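Local coordinates for protein NEDD8-conjugating enzyme UBC12 (Saccharomyces cerevisiae, PDB 3O2U) that accepts the ubiquitin-like protein Rub1/NEDD8 from its E1 enzyme as a thioester and catalyses its covalent attachment to other proteins, chiefly the cullin Cdc53, at residues N115-N119 and G137-L141; P72-Y77 and F142-N146; P64-V70 and I82-F88. All coordinates share one frame; numbering follows the deposited sequence. Where two conformers were deposited one is given.

In the fold
Contacts 1 and 2 use helix 131-143 of the E2 core, and contact 3 is the hairpin it packs on, strands 65-70 and 82-87. In contact 1 the middle of the helix carries the loop of Cys117, predicted to form the glycyl thioester. In contact 2 its C-terminal end meets the 72-77 loop. The centre of contact 1 lies about 11 Å from that of contact 2 and about 12 Å from that of contact 3. Phe142 CE2 meets Ile82 CD1 at 3.6 Å, and Val116 CG2 meets Phe84 CE1 at 3.8 Å. The side chains of Phe84 and Pro145 lie about 10 and 11 Å from that of Cys117.

Contact 1 (N115-N119 and G137-L141); sequences NVCLN and GLLFL
Leu118 lays both of its methyl groups over one face of the peptide unit that joins Gly137 to Leu138, the flat group most directly covered here. Its CD1 stands 3.6 Å from Gly137 O, and CD2 sits above Gly137 C on the same side. The second flat group, the peptide between Cys117 and Leu118, is approached obliquely at its oxygen: Leu141 CD2 comes to 4.0 Å from Cys117 O, neither squarely over the plane nor within it. The absence of a side chain at Gly137 is consistent with the close approach of Leu118, since a beta carbon there would lie only about 3.3 Å from Leu118 CD2. With CG anti to the backbone N (chi1 179°), Leu118 reaches straight out from its loop, crossing Leu138 at about a right angle, and its CD2 meets Leu138 CD2 at 3.8 Å. The arrangement belongs to the ubiquitin-conjugating (UBC) fold, in which the loop bearing the catalytic cysteine runs across the central helix, here 131-143. Cys117, the predicted thioester residue, has its CB directed away from that helix; its side chain touches Asp149 and Leu151, while its backbone is hydrogen-bonded to Asn109 of the HPN motif. The neighbours Val116 and Leu118 face the other way, so two aliphatic anchors flank the cysteine in sequence. On the Val116 side, CG1 lies anti to the backbone N (chi1 -176°) and reaches Leu141 CD1 at 3.7 Å, with Leu138 CD2 a looser neighbour at 4.2 Å. Leu141 therefore touches all three loop residues, its CG meeting Leu118 CD1 at 4.0 Å and its side chain also resting against Asn109. Val116 packs in addition on Val99 and Cys101 of strand 98-101.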
loop_
_atom_site.group_PDB
_atom_site.type_symbol
_atom_site.label_atom_id
_atom_site.label_comp_id
_atom_site.label_asym_id
_atom_site.label_seq_id
_atom_site.Cartn_x
_atom_site.Cartn_y
_atom_site.Cartn_z
ATOM N N ASN A 115 1.152 -9.634 1.590
ATOM C CA ASN A 115 -0.252 -9.270 1.757
ATOM C C ASN A 115 -0.527 -8.517 3.060
ATOM O O ASN A 115 -0.023 -8.883 4.126
ATOM C CB ASN A 115 -1.144 -10.524 1.685
ATOM C CG ASN A 115 -1.123 -11.174 0.321
ATOM O OD1 ASN A 115 -0.790 -12.352 0.189
ATOM N ND2 ASN A 115 -1.464 -10.405 -0.709
ATOM N N VAL A 116 -1.349 -7.476 2.982
ATOM C CA VAL A 116 -1.594 -6.632 4.141
ATOM C C VAL A 116 -3.070 -6.576 4.476
ATOM O O VAL A 116 -3.871 -6.142 3.651
ATOM C CB VAL A 116 -1.137 -5.181 3.904
ATOM C CG1 VAL A 116 -1.316 -4.380 5.170
ATOM C CG2 VAL A 116 0.316 -5.130 3.436
ATOM N N CYS A 117 -3.421 -6.989 5.694
ATOM C CA CYS A 117 -4.812 -6.971 6.147
ATOM C C CYS A 117 -5.166 -5.665 6.847
ATOM O O CYS A 117 -4.893 -5.470 8.030
ATOM C CB CYS A 117 -5.118 -8.153 7.071
ATOM S SG CYS A 117 -6.886 -8.293 7.478
ATOM N N LEU A 118 -5.776 -4.767 6.091
ATOM C CA LEU A 118 -6.118 -3.452 6.582
ATOM C C LEU A 118 -7.537 -3.215 6.112
ATOM O O LEU A 118 -7.803 -3.304 4.915
ATOM C CB LEU A 118 -5.172 -2.427 5.959
ATOM C CG LEU A 118 -5.375 -0.964 6.318
ATOM C CD1 LEU A 118 -5.048 -0.742 7.800
ATOM C CD2 LEU A 118 -4.517 -0.087 5.420
ATOM N N ASN A 119 -8.447 -2.943 7.048
ATOM C CA ASN A 119 -9.877 -2.887 6.735
ATOM C C ASN A 119 -10.231 -1.913 5.614
ATOM O O ASN A 119 -11.100 -2.196 4.782
ATOM C CB ASN A 119 -10.688 -2.526 7.985
ATOM C CG ASN A 119 -10.395 -1.119 8.479
ATOM O OD1 ASN A 119 -9.291 -0.585 8.276
ATOM N ND2 ASN A 119 -11.387 -0.497 9.113
ATOM N N GLY A 137 -3.434 4.647 7.663
ATOM C CA GLY A 137 -3.794 3.294 8.061
ATOM C C GLY A 137 -2.614 2.342 8.156
ATOM O O GLY A 137 -2.535 1.524 9.076
ATOM N N LEU A 138 -1.690 2.449 7.207
ATOM C CA LEU A 138 -0.472 1.634 7.220
ATOM C C LEU A 138 0.390 2.016 8.433
ATOM O O LEU A 138 0.955 1.172 9.107
ATOM C CB LEU A 138 0.298 1.816 5.906
ATOM C CG LEU A 138 -0.453 1.277 4.680
ATOM C CD1 LEU A 138 0.288 1.565 3.368
ATOM C CD2 LEU A 138 -0.720 -0.210 4.835
ATOM N N LEU A 139 0.467 3.301 8.721
ATOM C CA LEU A 139 1.215 3.740 9.888
ATOM C C LEU A 139 0.604 3.120 11.151
ATOM O O LEU A 139 1.296 2.469 11.927
ATOM C CB LEU A 139 1.189 5.256 9.979
ATOM C CG LEU A 139 1.959 5.851 11.165
ATOM C CD1 LEU A 139 3.382 5.318 11.209
ATOM C CD2 LEU A 139 1.944 7.376 11.106
ATOM N N PHE A 140 -0.700 3.308 11.320
ATOM C CA PHE A 140 -1.442 2.870 12.509
ATOM C C PHE A 140 -1.327 1.360 12.787
ATOM O O PHE A 140 -1.451 0.916 13.929
ATOM C CB PHE A 140 -2.915 3.279 12.349
ATOM C CG PHE A 140 -3.708 3.256 13.628
ATOM C CD1 PHE A 140 -3.460 4.176 14.632
ATOM C CD2 PHE A 140 -4.718 2.322 13.818
ATOM C CE1 PHE A 140 -4.205 4.154 15.816
ATOM C CE2 PHE A 140 -5.460 2.296 14.994
ATOM C CZ PHE A 140 -5.205 3.211 15.990
ATOM N N LEU A 141 -1.095 0.568 11.743
ATOM C CA LEU A 141 -0.862 -0.863 11.917
ATOM C C LEU A 141 0.335 -1.130 12.827
ATOM O O LEU A 141 0.382 -2.127 13.545
ATOM C CB LEU A 141 -0.580 -1.538 10.565
ATOM C CG LEU A 141 -1.709 -1.910 9.602
ATOM C CD1 LEU A 141 -1.099 -2.411 8.306
ATOM C CD2 LEU A 141 -2.618 -2.974 10.192
#

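Contact 2 (P72-Y77 and F142-N146); sequences PDEGYY and FLEPN
Phe142 drives the edge of its ring into the face of Tyr77, a T-shaped pair with planes at 82° and centroids 5.2 Å apart. The leading atom is Phe142 CD2, 3.6 Å from Tyr77 CG and thus displaced toward the rim of the tyrosine. Pro145 CG reaches the edges of two rings, lying 4.1 Å from Tyr77 CE2 and a little farther from Tyr76 CD2. Pro72 CG closes on Phe142 CB. Glu74 CG, set between its backbone N and carbonyl carbon (chi1 61°), meets Leu143 CD2 at 3.9 Å. The contact joins the loop connecting strands 65-70 and 82-87 of the UBC sheet to the C-terminal end of helix 131-143. The backbone angles of Gly75 call for glycine, and a beta carbon there would also come about 3.5 Å from Phe142 O, consistent with the close passage of the loop. Farther out, the Tyr77 hydroxyl is hydrogen-bonded to Phe106 O, His107 meets both the Phe142 and Tyr77 rings, and Phe166 of helix 163-174 makes an edge-to-face pair with Tyr76. The chemistry is thus divided: apolar ring and proline contacts carry one part of the interface, and in the other two waters link Tyr76 N, Tyr77 N and Glu74 O to Phe142 O, which accepts from both, with a weak further bond to Leu143 O.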
loop_
_atom_site.group_PDB
_atom_site.type_symbol
_atom_site.label_atom_id
_atom_site.label_comp_id
_atom_site.label_asym_id
_atom_site.label_seq_id
_atom_site.Cartn_x
_atom_site.Cartn_y
_atom_site.Cartn_z
ATOM N N PRO A 72 8.274 4.192 12.079
ATOM C CA PRO A 72 7.618 4.647 13.311
ATOM C C PRO A 72 8.658 5.163 14.292
ATOM O O PRO A 72 9.767 4.634 14.313
ATOM C CB PRO A 72 6.997 3.362 13.865
ATOM C CG PRO A 72 6.841 2.481 12.693
ATOM C CD PRO A 72 8.009 2.768 11.807
ATOM N N ASP A 73 8.322 6.163 15.095
ATOM C CA ASP A 73 9.279 6.623 16.097
ATOM C C ASP A 73 8.845 6.253 17.511
ATOM O O ASP A 73 9.409 6.745 18.491
ATOM C CB ASP A 73 9.533 8.122 15.969
ATOM C CG ASP A 73 8.280 8.955 16.188
ATOM O OD1 ASP A 73 7.196 8.371 16.396
ATOM O OD2 ASP A 73 8.387 10.199 16.151
ATOM N N GLU A 74 7.846 5.377 17.600
ATOM C CA GLU A 74 7.365 4.842 18.868
ATOM C C GLU A 74 6.769 3.445 18.643
ATOM O O GLU A 74 6.573 3.029 17.498
ATOM C CB GLU A 74 6.330 5.789 19.497
ATOM C CG GLU A 74 5.084 6.017 18.643
ATOM C CD GLU A 74 4.082 6.984 19.288
ATOM O OE1 GLU A 74 4.413 7.613 20.322
ATOM O OE2 GLU A 74 2.962 7.115 18.756
ATOM N N GLY A 75 6.504 2.712 19.725
ATOM C CA GLY A 75 5.907 1.390 19.615
ATOM C C GLY A 75 6.871 0.234 19.345
ATOM O O GLY A 75 8.093 0.397 19.323
ATOM N N TYR A 76 6.306 -0.950 19.123
ATOM C CA TYR A 76 7.096 -2.166 18.955
ATOM C C TYR A 76 8.119 -2.099 17.823
ATOM O O TYR A 76 9.204 -2.685 17.911
ATOM C CB TYR A 76 6.166 -3.331 18.684
ATOM C CG TYR A 76 5.304 -3.715 19.853
ATOM C CD1 TYR A 76 5.876 -4.122 21.049
ATOM C CD2 TYR A 76 3.915 -3.693 19.755
ATOM C CE1 TYR A 76 5.101 -4.498 22.120
ATOM C CE2 TYR A 76 3.125 -4.074 20.822
ATOM C CZ TYR A 76 3.727 -4.474 22.005
ATOM O OH TYR A 76 2.954 -4.849 23.079
ATOM N N TYR A 77 7.748 -1.402 16.757
ATOM C CA TYR A 77 8.528 -1.371 15.528
ATOM C C TYR A 77 9.306 -0.076 15.425
ATOM O O TYR A 77 9.775 0.282 14.354
ATOM C CB TYR A 77 7.591 -1.520 14.313
ATOM C CG TYR A 77 6.803 -2.808 14.346
ATOM C CD1 TYR A 77 7.298 -3.961 13.746
ATOM C CD2 TYR A 77 5.591 -2.887 15.020
ATOM C CE1 TYR A 77 6.595 -5.148 13.791
ATOM C CE2 TYR A 77 4.879 -4.068 15.079
ATOM C CZ TYR A 77 5.394 -5.199 14.470
ATOM O OH TYR A 77 4.689 -6.378 14.506
ATOM N N PHE A 142 1.323 -0.254 12.764
ATOM C CA PHE A 142 2.541 -0.440 13.545
ATOM C C PHE A 142 2.441 0.208 14.919
ATOM O O PHE A 142 3.149 -0.187 15.846
ATOM C CB PHE A 142 3.750 0.102 12.776
ATOM C CG PHE A 142 4.016 -0.650 11.496
ATOM C CD1 PHE A 142 3.494 -0.202 10.295
ATOM C CD2 PHE A 142 4.737 -1.832 11.512
ATOM C CE1 PHE A 142 3.721 -0.902 9.109
ATOM C CE2 PHE A 142 4.952 -2.556 10.332
ATOM C CZ PHE A 142 4.434 -2.090 9.132
ATOM N N LEU A 143 1.560 1.197 15.037
ATOM C CA LEU A 143 1.307 1.863 16.311
ATOM C C LEU A 143 0.325 1.069 17.168
ATOM O O LEU A 143 0.441 1.032 18.394
ATOM C CB LEU A 143 0.769 3.269 16.070
ATOM C CG LEU A 143 1.730 4.107 15.244
ATOM C CD1 LEU A 143 1.207 5.526 15.050
ATOM C CD2 LEU A 143 3.097 4.115 15.901
ATOM N N GLU A 144 -0.646 0.447 16.517
ATOM C CA GLU A 144 -1.618 -0.388 17.204
ATOM C C GLU A 144 -1.885 -1.685 16.457
ATOM O O GLU A 144 -2.920 -1.832 15.797
ATOM C CB GLU A 144 -2.921 0.382 17.441
ATOM C CG GLU A 144 -2.914 1.222 18.707
ATOM C CD GLU A 144 -2.715 0.374 19.960
ATOM O OE1 GLU A 144 -3.659 -0.357 20.350
ATOM O OE2 GLU A 144 -1.612 0.437 20.552
ATOM N N PRO A 145 -0.943 -2.641 16.554
ATOM C CA PRO A 145 -1.151 -3.936 15.913
ATOM C C PRO A 145 -2.346 -4.620 16.557
ATOM O O PRO A 145 -2.571 -4.475 17.756
ATOM C CB PRO A 145 0.131 -4.715 16.249
ATOM C CG PRO A 145 1.128 -3.695 16.629
ATOM C CD PRO A 145 0.351 -2.571 17.255
ATOM N N ASN A 146 -3.089 -5.363 15.754
ATOM C CA ASN A 146 -4.305 -6.015 16.197
ATOM C C ASN A 146 -4.171 -7.514 15.971
ATOM O O ASN A 146 -3.914 -7.955 14.850
ATOM C CB ASN A 146 -5.486 -5.455 15.393
ATOM C CG ASN A 146 -6.814 -6.084 15.769
ATOM O OD1 ASN A 146 -6.904 -6.879 16.706
ATOM N ND2 ASN A 146 -7.860 -5.722 15.033
HETATM O O HOH W 1 5.879 0.706 16.071
HETATM O O HOH W 2 3.394 -0.641 18.531
#

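Contact 3 (P64-V70 and I82-F88); sequences PKLEVIV and INFNLDF
Lys65 and Asp87 lie side by side, pointing the same way from directly paired positions. The lysine chain, extended at first, bends at chi3 (-64°) and chi4 so that NZ reaches Asp87 OD1 at 2.8 Å. In this salt bridge NZ meets the oxygen from above the carboxylate plane, a geometry that holds for the Asp87 conformer described, one of two deposited. Putting an alanine in place of Lys65 would probably leave the Asp87 carboxylate without its positive mate and freer to turn. On the same face Glu67 reaches diagonally, crossing Asn83 obliquely: its extended chain offers OE2 to Asn83 ND2 at 2.9 Å in a nearly straight bond (174°), with the oxygen in the amide plane although carboxylate and amide are turned 51° apart. Lys103 binds the other end of that amide, at Asn83 OD1.

The opposite face carries diagonal apolar pairs. Leu66 CD1 touches Phe88 CE2 at 3.6 Å, Val68 CG2 meets Leu86 CD1 at 3.7 Å, and Val70 CG2 approaches Phe84 CE2 more loosely. Both rings turn an edge to a backbone oxygen, Phe84 to Val68 O and Phe88 to Pro64 O. Between the two faces runs the ladder of an antiparallel hairpin, in which Leu66-Leu86, Val68-Phe84 and Val70-Ile82 are the hydrogen-bonded pairs, within the four-stranded meander of the UBC fold. Helix 131-143 packs on the apolar face through Leu131, Leu139 and Phe142. The hairpin thus sets a mainly polar face, which also holds Ile69, against an apolar one, and in Glu67-Asn83-Lys103 the central amide links opposite charges, each likely to polarise it in the same sense.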
loop_
_atom_site.group_PDB
_atom_site.type_symbol
_atom_site.label_atom_id
_atom_site.label_comp_id
_atom_site.label_asym_id
_atom_site.label_seq_id
_atom_site.Cartn_x
_atom_site.Cartn_y
_atom_site.Cartn_z
ATOM N N PRO A 64 0.066 3.710 -12.412
ATOM C CA PRO A 64 0.799 4.519 -11.437
ATOM C C PRO A 64 1.219 3.633 -10.273
ATOM O O PRO A 64 0.501 2.691 -9.907
ATOM C CB PRO A 64 -0.241 5.553 -10.986
ATOM C CG PRO A 64 -1.225 5.631 -12.147
ATOM C CD PRO A 64 -1.299 4.219 -12.648
ATOM N N LYS A 65 2.367 3.932 -9.688
ATOM C CA LYS A 65 2.876 3.115 -8.593
ATOM C C LYS A 65 3.669 3.987 -7.628
ATOM O O LYS A 65 4.465 4.842 -8.051
ATOM C CB LYS A 65 3.733 1.971 -9.137
ATOM C CG LYS A 65 4.267 1.028 -8.070
ATOM C CD LYS A 65 5.313 0.091 -8.669
ATOM C CE LYS A 65 4.684 -0.811 -9.722
ATOM N NZ LYS A 65 4.328 -2.103 -9.089
ATOM N N LEU A 66 3.407 3.810 -6.336
ATOM C CA LEU A 66 4.076 4.598 -5.298
ATOM C C LEU A 66 4.772 3.641 -4.350
ATOM O O LEU A 66 4.309 2.517 -4.152
ATOM C CB LEU A 66 3.057 5.417 -4.489
ATOM C CG LEU A 66 1.977 6.173 -5.266
ATOM C CD1 LEU A 66 0.960 6.800 -4.305
ATOM C CD2 LEU A 66 2.587 7.234 -6.175
ATOM N N GLU A 67 5.872 4.095 -3.764
ATOM C CA GLU A 67 6.498 3.374 -2.663
ATOM C C GLU A 67 6.263 4.174 -1.391
ATOM O O GLU A 67 6.571 5.362 -1.336
ATOM C CB GLU A 67 8.002 3.223 -2.873
ATOM C CG GLU A 67 8.681 2.455 -1.730
ATOM C CD GLU A 67 10.189 2.494 -1.807
ATOM O OE1 GLU A 67 10.737 3.464 -2.379
ATOM O OE2 GLU A 67 10.826 1.556 -1.281
ATOM N N VAL A 68 5.720 3.526 -0.369
ATOM C CA VAL A 68 5.462 4.212 0.896
ATOM C C VAL A 68 6.355 3.592 1.953
ATOM O O VAL A 68 6.320 2.391 2.143
ATOM C CB VAL A 68 3.991 4.064 1.342
ATOM C CG1 VAL A 68 3.812 4.596 2.764
ATOM C CG2 VAL A 68 3.077 4.807 0.392
ATOM N N ILE A 69 7.142 4.419 2.638
ATOM C CA ILE A 69 8.086 3.933 3.647
ATOM C C ILE A 69 7.686 4.397 5.053
ATOM O O ILE A 69 7.745 5.585 5.367
ATOM C CB ILE A 69 9.511 4.411 3.353
ATOM C CG1 ILE A 69 9.953 3.931 1.963
ATOM C CG2 ILE A 69 10.467 3.899 4.439
ATOM C CD1 ILE A 69 11.291 4.488 1.505
ATOM N N VAL A 70 7.276 3.449 5.891
ATOM C CA VAL A 70 6.868 3.749 7.258
ATOM C C VAL A 70 8.029 3.482 8.223
ATOM O O VAL A 70 8.554 2.369 8.274
ATOM C CB VAL A 70 5.614 2.922 7.633
ATOM C CG1 VAL A 70 5.133 3.260 9.031
ATOM C CG2 VAL A 70 4.489 3.212 6.616
ATOM N N ILE A 82 9.624 0.003 7.183
ATOM C CA ILE A 82 8.832 -0.955 6.411
ATOM C C ILE A 82 8.303 -0.286 5.158
ATOM O O ILE A 82 7.573 0.692 5.240
ATOM C CB ILE A 82 7.655 -1.528 7.214
ATOM C CG1 ILE A 82 8.140 -2.082 8.567
ATOM C CG2 ILE A 82 6.956 -2.613 6.401
ATOM C CD1 ILE A 82 8.203 -1.028 9.699
ATOM N N ASN A 83 8.720 -0.765 3.991
ATOM C CA ASN A 83 8.256 -0.144 2.760
ATOM C C ASN A 83 7.165 -0.957 2.074
ATOM O O ASN A 83 7.118 -2.186 2.190
ATOM C CB ASN A 83 9.418 0.215 1.805
ATOM C CG ASN A 83 10.266 -0.990 1.410
ATOM O OD1 ASN A 83 10.345 -1.982 2.131
ATOM N ND2 ASN A 83 10.921 -0.891 0.253
ATOM N N PHE A 84 6.279 -0.248 1.375
ATOM C CA PHE A 84 5.132 -0.844 0.691
ATOM C C PHE A 84 5.084 -0.282 -0.724
ATOM O O PHE A 84 5.421 0.879 -0.954
ATOM C CB PHE A 84 3.804 -0.453 1.362
ATOM C CG PHE A 84 3.672 -0.913 2.785
ATOM C CD1 PHE A 84 3.006 -2.098 3.094
ATOM C CD2 PHE A 84 4.213 -0.162 3.821
ATOM C CE1 PHE A 84 2.873 -2.519 4.433
ATOM C CE2 PHE A 84 4.081 -0.577 5.155
ATOM C CZ PHE A 84 3.417 -1.750 5.458
ATOM N N ASN A 85 4.641 -1.101 -1.665
ATOM C CA ASN A 85 4.324 -0.606 -2.994
ATOM C C ASN A 85 2.815 -0.469 -3.073
ATOM O O ASN A 85 2.086 -1.347 -2.604
ATOM C CB ASN A 85 4.810 -1.574 -4.072
ATOM C CG ASN A 85 6.128 -1.147 -4.704
ATOM O OD1 ASN A 85 6.640 -0.059 -4.444
ATOM N ND2 ASN A 85 6.684 -2.013 -5.536
ATOM N N LEU A 86 2.348 0.638 -3.632
ATOM C CA LEU A 86 0.921 0.826 -3.888
ATOM C C LEU A 86 0.705 0.920 -5.400
ATOM O O LEU A 86 1.239 1.837 -6.041
ATOM C CB LEU A 86 0.416 2.109 -3.214
ATOM C CG LEU A 86 0.148 2.097 -1.698
ATOM C CD1 LEU A 86 1.399 1.762 -0.906
ATOM C CD2 LEU A 86 -0.377 3.441 -1.284
ATOM N N ASP A 87 -0.062 -0.016 -5.961
ATOM C CA ASP A 87 -0.284 -0.113 -7.409
ATOM C C ASP A 87 -1.736 0.239 -7.758
ATOM O O ASP A 87 -2.663 -0.453 -7.318
ATOM C CB ASP A 87 0.000 -1.541 -7.894
ATOM C CG ASP A 87 1.388 -2.037 -7.515
ATOM O OD1 ASP A 87 2.302 -1.218 -7.343
ATOM O OD2 ASP A 87 1.574 -3.268 -7.394
ATOM N N PHE A 88 -1.926 1.282 -8.554
ATOM C CA PHE A 88 -3.256 1.792 -8.879
ATOM C C PHE A 88 -3.688 1.307 -10.252
ATOM O O PHE A 88 -2.896 1.313 -11.182
ATOM C CB PHE A 88 -3.234 3.319 -8.878
ATOM C CG PHE A 88 -2.922 3.908 -7.545
ATOM C CD1 PHE A 88 -3.927 4.448 -6.763
ATOM C CD2 PHE A 88 -1.631 3.888 -7.049
ATOM C CE1 PHE A 88 -3.645 4.965 -5.520
ATOM C CE2 PHE A 88 -1.337 4.408 -5.808
ATOM C CZ PHE A 88 -2.346 4.952 -5.042
#